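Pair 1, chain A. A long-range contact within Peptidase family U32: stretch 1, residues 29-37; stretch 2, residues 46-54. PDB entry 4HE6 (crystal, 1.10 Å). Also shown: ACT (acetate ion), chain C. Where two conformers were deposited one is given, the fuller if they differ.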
# COMPACT_ATOMS: atom_id res chain seq x y z
N HIS A 29 0.61 10.64 -0.21
CA HIS A 29 1.84 10.38 -0.96
C HIS A 29 2.71 9.29 -0.31
O HIS A 29 2.99 9.31 0.87
CB HIS A 29 2.67 11.67 -0.92
CG HIS A 29 3.87 11.73 -1.77
ND1 HIS A 29 5.03 11.03 -1.56
CD2 HIS A 29 4.05 12.46 -2.91
CE1 HIS A 29 5.89 11.33 -2.52
NE2 HIS A 29 5.32 12.18 -3.34
N PHE A 30 3.22 8.39 -1.16
CA PHE A 30 4.26 7.49 -0.75
C PHE A 30 5.10 7.16 -2.01
O PHE A 30 4.65 7.36 -3.14
CB PHE A 30 3.73 6.21 -0.09
CG PHE A 30 2.79 5.37 -0.91
CD1 PHE A 30 3.31 4.34 -1.70
CD2 PHE A 30 1.45 5.57 -0.89
CE1 PHE A 30 2.45 3.50 -2.39
CE2 PHE A 30 0.58 4.76 -1.59
CZ PHE A 30 1.09 3.74 -2.37
N ARG A 31 6.32 6.68 -1.77
CA ARG A 31 7.24 6.49 -2.91
C ARG A 31 8.20 5.39 -2.56
O ARG A 31 8.39 5.00 -1.40
CB ARG A 31 7.97 7.78 -3.20
CG ARG A 31 9.00 8.16 -2.16
CD ARG A 31 9.72 9.47 -2.49
NE ARG A 31 10.65 9.77 -1.40
CZ ARG A 31 11.03 10.97 -1.03
NH1 ARG A 31 10.58 12.09 -1.62
NH2 ARG A 31 11.90 11.12 -0.02
N PRO A 32 8.88 4.88 -3.60
CA PRO A 32 9.93 3.85 -3.34
C PRO A 32 10.96 4.35 -2.35
O PRO A 32 11.40 5.51 -2.40
CB PRO A 32 10.47 3.54 -4.75
CG PRO A 32 9.33 3.85 -5.64
CD PRO A 32 8.70 5.12 -5.03
N GLY A 33 11.36 3.45 -1.46
CA GLY A 33 12.26 3.74 -0.39
C GLY A 33 11.60 4.10 0.90
O GLY A 33 12.25 4.06 1.96
N ASP A 34 10.31 4.44 0.87
CA ASP A 34 9.59 4.75 2.08
C ASP A 34 9.34 3.47 2.87
O ASP A 34 9.14 2.39 2.31
CB ASP A 34 8.23 5.39 1.77
CG ASP A 34 8.24 6.81 1.30
OD1 ASP A 34 9.32 7.43 1.39
OD2 ASP A 34 7.17 7.30 0.88
N GLU A 35 9.28 3.65 4.19
CA GLU A 35 8.82 2.59 5.07
C GLU A 35 7.33 2.75 5.34
O GLU A 35 6.87 3.86 5.68
CB GLU A 35 9.55 2.60 6.40
CG GLU A 35 9.48 1.28 7.13
CD GLU A 35 10.32 0.20 6.54
OE1 GLU A 35 10.16 -0.97 7.00
OE2 GLU A 35 11.11 0.48 5.62
N VAL A 36 6.60 1.64 5.25
CA VAL A 36 5.18 1.60 5.50
C VAL A 36 4.85 0.51 6.48
O VAL A 36 5.61 -0.43 6.67
CB VAL A 36 4.36 1.46 4.18
CG1 VAL A 36 4.63 2.62 3.25
CG2 VAL A 36 4.65 0.14 3.53
N GLU A 37 3.69 0.60 7.07
CA GLU A 37 3.11 -0.44 7.91
C GLU A 37 1.76 -0.81 7.37
O GLU A 37 0.92 0.07 7.12
CB GLU A 37 2.98 0.05 9.37
CG GLU A 37 2.59 -1.09 10.31
CD GLU A 37 2.37 -0.65 11.73
OE1 GLU A 37 2.80 -1.39 12.64
OE2 GLU A 37 1.77 0.40 11.99
N PHE A 46 2.66 -5.34 10.04
CA PHE A 46 4.06 -5.51 9.68
C PHE A 46 4.52 -4.32 8.86
O PHE A 46 3.73 -3.59 8.23
CB PHE A 46 4.30 -6.82 8.91
CG PHE A 46 3.70 -6.85 7.53
CD1 PHE A 46 4.42 -6.49 6.39
CD2 PHE A 46 2.38 -7.26 7.35
CE1 PHE A 46 3.84 -6.51 5.12
CE2 PHE A 46 1.81 -7.31 6.09
CZ PHE A 46 2.53 -6.97 4.99
N THR A 47 5.82 -4.10 8.90
CA THR A 47 6.44 -3.01 8.17
C THR A 47 7.26 -3.53 7.00
O THR A 47 7.74 -4.68 7.04
CB THR A 47 7.34 -2.13 9.07
OG1 THR A 47 8.34 -2.97 9.66
CG2 THR A 47 6.53 -1.46 10.14
N GLN A 48 7.45 -2.70 6.01
CA GLN A 48 8.33 -3.02 4.89
C GLN A 48 8.74 -1.73 4.21
O GLN A 48 8.12 -0.67 4.35
CB GLN A 48 7.67 -3.93 3.87
CG GLN A 48 6.57 -3.26 3.07
CD GLN A 48 6.11 -4.13 1.94
OE1 GLN A 48 5.42 -5.12 2.17
NE2 GLN A 48 6.48 -3.74 0.72
N VAL A 49 9.78 -1.87 3.37
CA VAL A 49 10.14 -0.82 2.41
C VAL A 49 9.34 -1.04 1.15
O VAL A 49 9.08 -2.17 0.71
CB VAL A 49 11.67 -0.82 2.12
CG1 VAL A 49 12.15 -2.10 1.44
CG2 VAL A 49 12.03 0.41 1.32
N ILE A 50 8.93 0.04 0.52
CA ILE A 50 8.34 0.02 -0.82
C ILE A 50 9.46 -0.00 -1.83
O ILE A 50 10.28 0.91 -1.88
CB ILE A 50 7.46 1.25 -1.07
CG1 ILE A 50 6.37 1.46 0.03
CG2 ILE A 50 6.95 1.22 -2.51
CD1 ILE A 50 5.15 0.73 -0.22
N GLU A 51 9.57 -1.06 -2.63
CA GLU A 51 10.71 -1.21 -3.52
C GLU A 51 10.59 -0.44 -4.81
O GLU A 51 11.58 0.03 -5.36
CB GLU A 51 10.92 -2.67 -3.93
CG GLU A 51 11.72 -3.41 -2.88
CD GLU A 51 12.24 -4.75 -3.36
OE1 GLU A 51 11.45 -5.69 -3.15
OE2 GLU A 51 13.38 -4.86 -3.87
N LYS A 52 9.41 -0.41 -5.35
CA LYS A 52 9.11 -0.08 -6.75
C LYS A 52 7.58 -0.06 -6.88
O LYS A 52 6.95 -0.92 -6.28
CB LYS A 52 9.67 -1.15 -7.68
CG LYS A 52 9.62 -0.73 -9.13
CD LYS A 52 10.55 -1.59 -10.02
CE LYS A 52 10.05 -3.00 -10.08
NZ LYS A 52 11.01 -3.91 -10.75
N ILE A 53 7.02 0.86 -7.64
CA ILE A 53 5.57 0.98 -7.75
C ILE A 53 5.21 1.10 -9.22
O ILE A 53 5.91 1.76 -10.01
CB ILE A 53 5.04 2.27 -7.03
CG1 ILE A 53 5.47 2.32 -5.58
CG2 ILE A 53 3.56 2.48 -7.27
CD1 ILE A 53 5.30 3.74 -4.95
N TRP A 54 4.08 0.53 -9.62
CA TRP A 54 3.59 0.65 -10.99
C TRP A 54 2.08 0.87 -10.95
O TRP A 54 1.40 0.58 -9.97
CB TRP A 54 3.98 -0.49 -11.87
CG TRP A 54 3.71 -1.89 -11.41
CD1 TRP A 54 2.68 -2.71 -11.80
CD2 TRP A 54 4.50 -2.66 -10.50
NE1 TRP A 54 2.77 -3.91 -11.18
CE2 TRP A 54 3.90 -3.90 -10.37
CE3 TRP A 54 5.66 -2.39 -9.75
CZ2 TRP A 54 4.38 -4.94 -9.54
CZ3 TRP A 54 6.16 -3.41 -8.95
CH2 TRP A 54 5.53 -4.64 -8.85
C ACT C . 6.40 14.93 -5.13
O ACT C . 5.33 15.26 -5.66
OXT ACT C . 6.86 13.77 -5.21
CH3 ACT C . 7.17 15.96 -4.35
O HOH W 1 10.61 -3.83 8.24

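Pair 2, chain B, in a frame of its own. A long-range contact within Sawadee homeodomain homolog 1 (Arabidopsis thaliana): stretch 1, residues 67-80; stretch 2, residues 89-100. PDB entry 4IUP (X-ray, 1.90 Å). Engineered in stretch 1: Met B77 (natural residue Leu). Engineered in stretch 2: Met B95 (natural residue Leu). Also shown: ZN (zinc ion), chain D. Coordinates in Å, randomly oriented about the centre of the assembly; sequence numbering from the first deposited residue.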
# COMPACT_ATOMS: atom_id res chain seq x y z
N GLU B 67 8.61 9.20 13.76
CA GLU B 67 7.76 10.01 12.87
C GLU B 67 6.30 9.53 12.79
O GLU B 67 5.59 9.88 11.85
CB GLU B 67 8.38 10.11 11.47
CG GLU B 67 8.63 8.76 10.80
CD GLU B 67 9.25 8.85 9.41
OE1 GLU B 67 9.37 9.98 8.87
OE2 GLU B 67 9.61 7.79 8.86
N CYS B 68 5.85 8.76 13.78
CA CYS B 68 4.47 8.25 13.77
C CYS B 68 3.43 9.38 13.86
O CYS B 68 2.26 9.16 13.58
CB CYS B 68 4.25 7.23 14.89
SG CYS B 68 4.14 7.92 16.55
N GLY B 69 3.87 10.57 14.25
CA GLY B 69 3.00 11.74 14.29
C GLY B 69 2.55 12.21 12.91
O GLY B 69 1.54 12.93 12.80
N ARG B 70 3.28 11.80 11.87
CA ARG B 70 2.95 12.21 10.50
C ARG B 70 1.78 11.41 9.91
O ARG B 70 1.23 11.77 8.87
CB ARG B 70 4.18 12.12 9.58
CG ARG B 70 4.50 10.72 9.07
CD ARG B 70 5.77 10.72 8.24
NE ARG B 70 5.62 11.52 7.03
CZ ARG B 70 6.63 12.01 6.32
NH1 ARG B 70 7.89 11.79 6.69
NH2 ARG B 70 6.39 12.73 5.23
N VAL B 71 1.42 10.31 10.57
CA VAL B 71 0.26 9.52 10.18
C VAL B 71 -0.98 10.12 10.86
O VAL B 71 -1.02 10.23 12.09
CB VAL B 71 0.42 8.03 10.57
CG1 VAL B 71 -0.77 7.21 10.10
CG2 VAL B 71 1.72 7.47 10.00
N ASN B 72 -1.96 10.50 10.05
CA ASN B 72 -3.17 11.16 10.56
C ASN B 72 -4.45 10.49 10.08
O ASN B 72 -4.45 9.82 9.05
CB ASN B 72 -3.17 12.63 10.13
CG ASN B 72 -2.05 13.43 10.77
OD1 ASN B 72 -1.97 13.53 11.99
ND2 ASN B 72 -1.19 14.00 9.94
N VAL B 73 -5.51 10.65 10.86
CA VAL B 73 -6.86 10.24 10.45
C VAL B 73 -7.14 10.81 9.06
O VAL B 73 -6.85 11.99 8.80
CB VAL B 73 -7.93 10.71 11.48
CG1 VAL B 73 -9.35 10.52 10.93
CG2 VAL B 73 -7.77 9.95 12.80
N GLY B 74 -7.67 9.97 8.18
CA GLY B 74 -7.92 10.35 6.78
C GLY B 74 -6.83 9.92 5.80
O GLY B 74 -7.06 9.87 4.59
N ASP B 75 -5.64 9.61 6.32
CA ASP B 75 -4.51 9.23 5.46
C ASP B 75 -4.74 7.90 4.75
O ASP B 75 -5.24 6.94 5.35
CB ASP B 75 -3.20 9.14 6.25
CG ASP B 75 -2.60 10.50 6.57
OD1 ASP B 75 -3.14 11.54 6.13
OD2 ASP B 75 -1.57 10.52 7.27
N LEU B 76 -4.37 7.87 3.48
CA LEU B 76 -4.29 6.62 2.73
C LEU B 76 -2.99 5.90 3.10
O LEU B 76 -1.91 6.50 3.05
CB LEU B 76 -4.35 6.89 1.22
CG LEU B 76 -4.07 5.72 0.26
CD1 LEU B 76 -5.20 4.70 0.31
CD2 LEU B 76 -3.86 6.25 -1.15
N MSE B 77 -3.10 4.63 3.49
CA MSE B 77 -1.94 3.82 3.84
C MSE B 77 -1.98 2.51 3.06
O MSE B 77 -3.06 2.00 2.75
CB MSE B 77 -1.94 3.46 5.34
CG MSE B 77 -2.12 4.63 6.29
SE MSE B 77 -0.68 5.94 6.20
CE MSE B 77 0.72 4.96 7.15
N LEU B 78 -0.80 1.98 2.75
CA LEU B 78 -0.70 0.59 2.31
C LEU B 78 -0.57 -0.29 3.55
O LEU B 78 0.37 -0.12 4.34
CB LEU B 78 0.50 0.39 1.37
CG LEU B 78 0.61 -1.02 0.78
CD1 LEU B 78 -0.53 -1.31 -0.20
CD2 LEU B 78 1.97 -1.24 0.09
N CYS B 79 -1.51 -1.22 3.72
CA CYS B 79 -1.65 -1.98 4.96
C CYS B 79 -1.43 -3.47 4.75
O CYS B 79 -1.93 -4.05 3.79
CB CYS B 79 -3.06 -1.78 5.54
SG CYS B 79 -3.53 -0.08 5.76
N PHE B 80 -0.69 -4.07 5.68
CA PHE B 80 -0.48 -5.51 5.66
C PHE B 80 -1.69 -6.23 6.24
O PHE B 80 -1.92 -6.20 7.46
CB PHE B 80 0.80 -5.88 6.42
CG PHE B 80 1.16 -7.34 6.33
CD1 PHE B 80 1.44 -7.93 5.11
CD2 PHE B 80 1.23 -8.12 7.48
CE1 PHE B 80 1.79 -9.27 5.02
CE2 PHE B 80 1.57 -9.47 7.41
CZ PHE B 80 1.86 -10.04 6.18
N TYR B 89 -1.00 -6.86 0.77
CA TYR B 89 -0.80 -5.45 1.07
C TYR B 89 -1.88 -4.68 0.32
O TYR B 89 -1.90 -4.68 -0.92
CB TYR B 89 0.60 -4.99 0.66
CG TYR B 89 1.72 -5.54 1.53
CD1 TYR B 89 2.24 -6.82 1.30
CD2 TYR B 89 2.25 -4.79 2.57
CE1 TYR B 89 3.27 -7.34 2.09
CE2 TYR B 89 3.29 -5.30 3.38
CZ TYR B 89 3.79 -6.57 3.13
OH TYR B 89 4.80 -7.07 3.92
N CYS B 90 -2.78 -4.05 1.08
CA CYS B 90 -4.02 -3.46 0.57
C CYS B 90 -4.17 -2.02 1.04
O CYS B 90 -3.73 -1.66 2.13
CB CYS B 90 -5.24 -4.23 1.11
SG CYS B 90 -5.23 -5.98 0.75
N ASP B 91 -4.84 -1.20 0.24
CA ASP B 91 -5.11 0.19 0.62
C ASP B 91 -6.17 0.29 1.71
O ASP B 91 -7.20 -0.41 1.66
CB ASP B 91 -5.52 1.02 -0.59
CG ASP B 91 -4.33 1.42 -1.45
OD1 ASP B 91 -3.17 1.23 -1.01
OD2 ASP B 91 -4.55 1.93 -2.57
N GLY B 92 -5.92 1.15 2.68
CA GLY B 92 -6.90 1.45 3.72
C GLY B 92 -6.78 2.91 4.10
O GLY B 92 -5.82 3.59 3.73
N HIS B 93 -7.77 3.40 4.85
CA HIS B 93 -7.70 4.76 5.37
C HIS B 93 -7.72 4.73 6.88
O HIS B 93 -8.48 3.96 7.47
CB HIS B 93 -8.85 5.61 4.82
CG HIS B 93 -8.70 5.95 3.37
ND1 HIS B 93 -9.19 5.15 2.37
CD2 HIS B 93 -8.08 6.98 2.76
CE1 HIS B 93 -8.90 5.68 1.20
NE2 HIS B 93 -8.22 6.80 1.40
N VAL B 94 -6.90 5.56 7.51
CA VAL B 94 -6.85 5.63 8.97
C VAL B 94 -8.14 6.29 9.47
O VAL B 94 -8.46 7.41 9.06
CB VAL B 94 -5.63 6.42 9.47
CG1 VAL B 94 -5.63 6.49 10.99
CG2 VAL B 94 -4.33 5.79 8.95
N MSE B 95 -8.85 5.59 10.36
CA MSE B 95 -10.13 6.07 10.89
C MSE B 95 -9.99 6.66 12.29
O MSE B 95 -10.72 7.58 12.67
CB MSE B 95 -11.16 4.93 10.95
CG MSE B 95 -11.34 4.16 9.65
SE MSE B 95 -11.75 5.31 8.12
CE MSE B 95 -13.54 5.91 8.68
N ASN B 96 -9.03 6.13 13.05
CA ASN B 96 -8.86 6.46 14.46
C ASN B 96 -7.44 6.12 14.85
O ASN B 96 -6.88 5.15 14.34
CB ASN B 96 -9.84 5.64 15.30
CG ASN B 96 -9.68 5.87 16.78
OD1 ASN B 96 -9.04 5.08 17.48
ND2 ASN B 96 -10.24 6.96 17.27
N ILE B 97 -6.85 6.91 15.74
CA ILE B 97 -5.52 6.62 16.28
C ILE B 97 -5.54 6.71 17.80
O ILE B 97 -5.87 7.75 18.37
CB ILE B 97 -4.43 7.58 15.72
CG1 ILE B 97 -4.45 7.58 14.19
CG2 ILE B 97 -3.04 7.19 16.24
CD1 ILE B 97 -3.64 8.71 13.57
N LYS B 98 -5.19 5.60 18.45
CA LYS B 98 -4.95 5.58 19.88
C LYS B 98 -3.45 5.76 20.11
O LYS B 98 -2.67 4.85 19.83
CB LYS B 98 -5.44 4.27 20.49
CG LYS B 98 -5.80 4.36 21.97
CD LYS B 98 -6.24 3.00 22.53
CE LYS B 98 -7.28 2.29 21.64
NZ LYS B 98 -8.61 2.97 21.60
N ARG B 99 -3.07 6.94 20.60
CA ARG B 99 -1.66 7.29 20.75
C ARG B 99 -1.09 6.67 22.02
O ARG B 99 -1.72 6.72 23.08
CB ARG B 99 -1.47 8.82 20.79
CG ARG B 99 -1.78 9.53 19.47
CD ARG B 99 -0.75 9.21 18.39
NE ARG B 99 -1.01 9.91 17.13
CZ ARG B 99 -0.35 9.68 16.00
NH1 ARG B 99 0.61 8.75 15.96
NH2 ARG B 99 -0.64 10.36 14.91
N GLY B 100 0.08 6.06 21.90
CA GLY B 100 0.73 5.42 23.05
C GLY B 100 1.91 6.19 23.59
O GLY B 100 2.35 7.18 23.00
ZN ZN D . 3.45 6.06 17.82
O HOH W 2 -2.53 12.41 14.43

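Pair 1 and pair 2 share one backbone design: a type II turn leads into a strand that runs antiparallel to the second stretch, and 14 central residues superpose with an RMSD of 0.3 Å. The turn spans Arg A31 to Asp A34 in pair 1 and Asn B72 to Asp B75 in pair 2. Its third position is Gly A33 or Gly B74, whose backbone angles (phi 94° and 97°) would jam a CB against the preceding carbonyl. Each glycine is also a donor across the gap, from Gly A33 N to Ile A50 O (2.8 Å) and from Gly B74 N to Val B94 O (2.8 Å). The matched aspartates close the turn from within: Asp A34 OD2 accepts from Arg A31 N (2.9 Å), and Asp B75 OD2 from Asn B72 N (2.8 Å). Their carbonyls reach the other stretch, Asp A34 O taking Ile A50 N (3.0 Å) and Asp B75 O taking Val B94 N (3.1 Å).

The inward-facing centre is Ile A50, matched by Val B94; each has 91 Å² covered by its partner stretch. A branched aliphatic side chain suits a place enclosed by apolar neighbours. Ile A50 CD1 extends to Val A36 CG2 (3.8 Å) and lies 4.3 Å from Phe A30 CD1. Val B94 CG2 meets CG of Met B77 (an engineered selenomethionine whose end leads away from the other stretch) at 3.6 Å, and Val B71 CG1 at 4.0 Å. Thus Phe A30 and Val B71 serve the same pocket with very different bulk.

Ile A53 and Ile B97 are identical and nearly coincident, with side-chain centres 0.6 Å apart. Ile A53 CD1 packs against Phe A30 CE1 (3.8 Å) and Pro A32 CD (3.7 Å). In pair 2, Ile B97 CG1 lies 4.3 Å from Val B73 CG2, while Ile B97 CD1 approaches the backbone at Val B71 O (3.4 Å). Pro A32 and Val B73 both flank this isoleucine with compact apolar groups, one a ring, the other a branched chain.

Gln A48 and Gly B92 differ greatly in bulk, yet keep the same paired hydrogen bonds: Val A36 N to Gln A48 O (2.9 Å) and Gln A48 N to Val A36 O (3.0 Å), against Met B77 N to Gly B92 O (2.9 Å) and Gly B92 N to Met B77 O (3.0 Å). Gln A48 CG adds a contact with Val A36 CG2 (3.9 Å). At Gly B92 an ideal CB would sit only 3.3 Å from Cys B79 SG, a tight fit that glycine avoids.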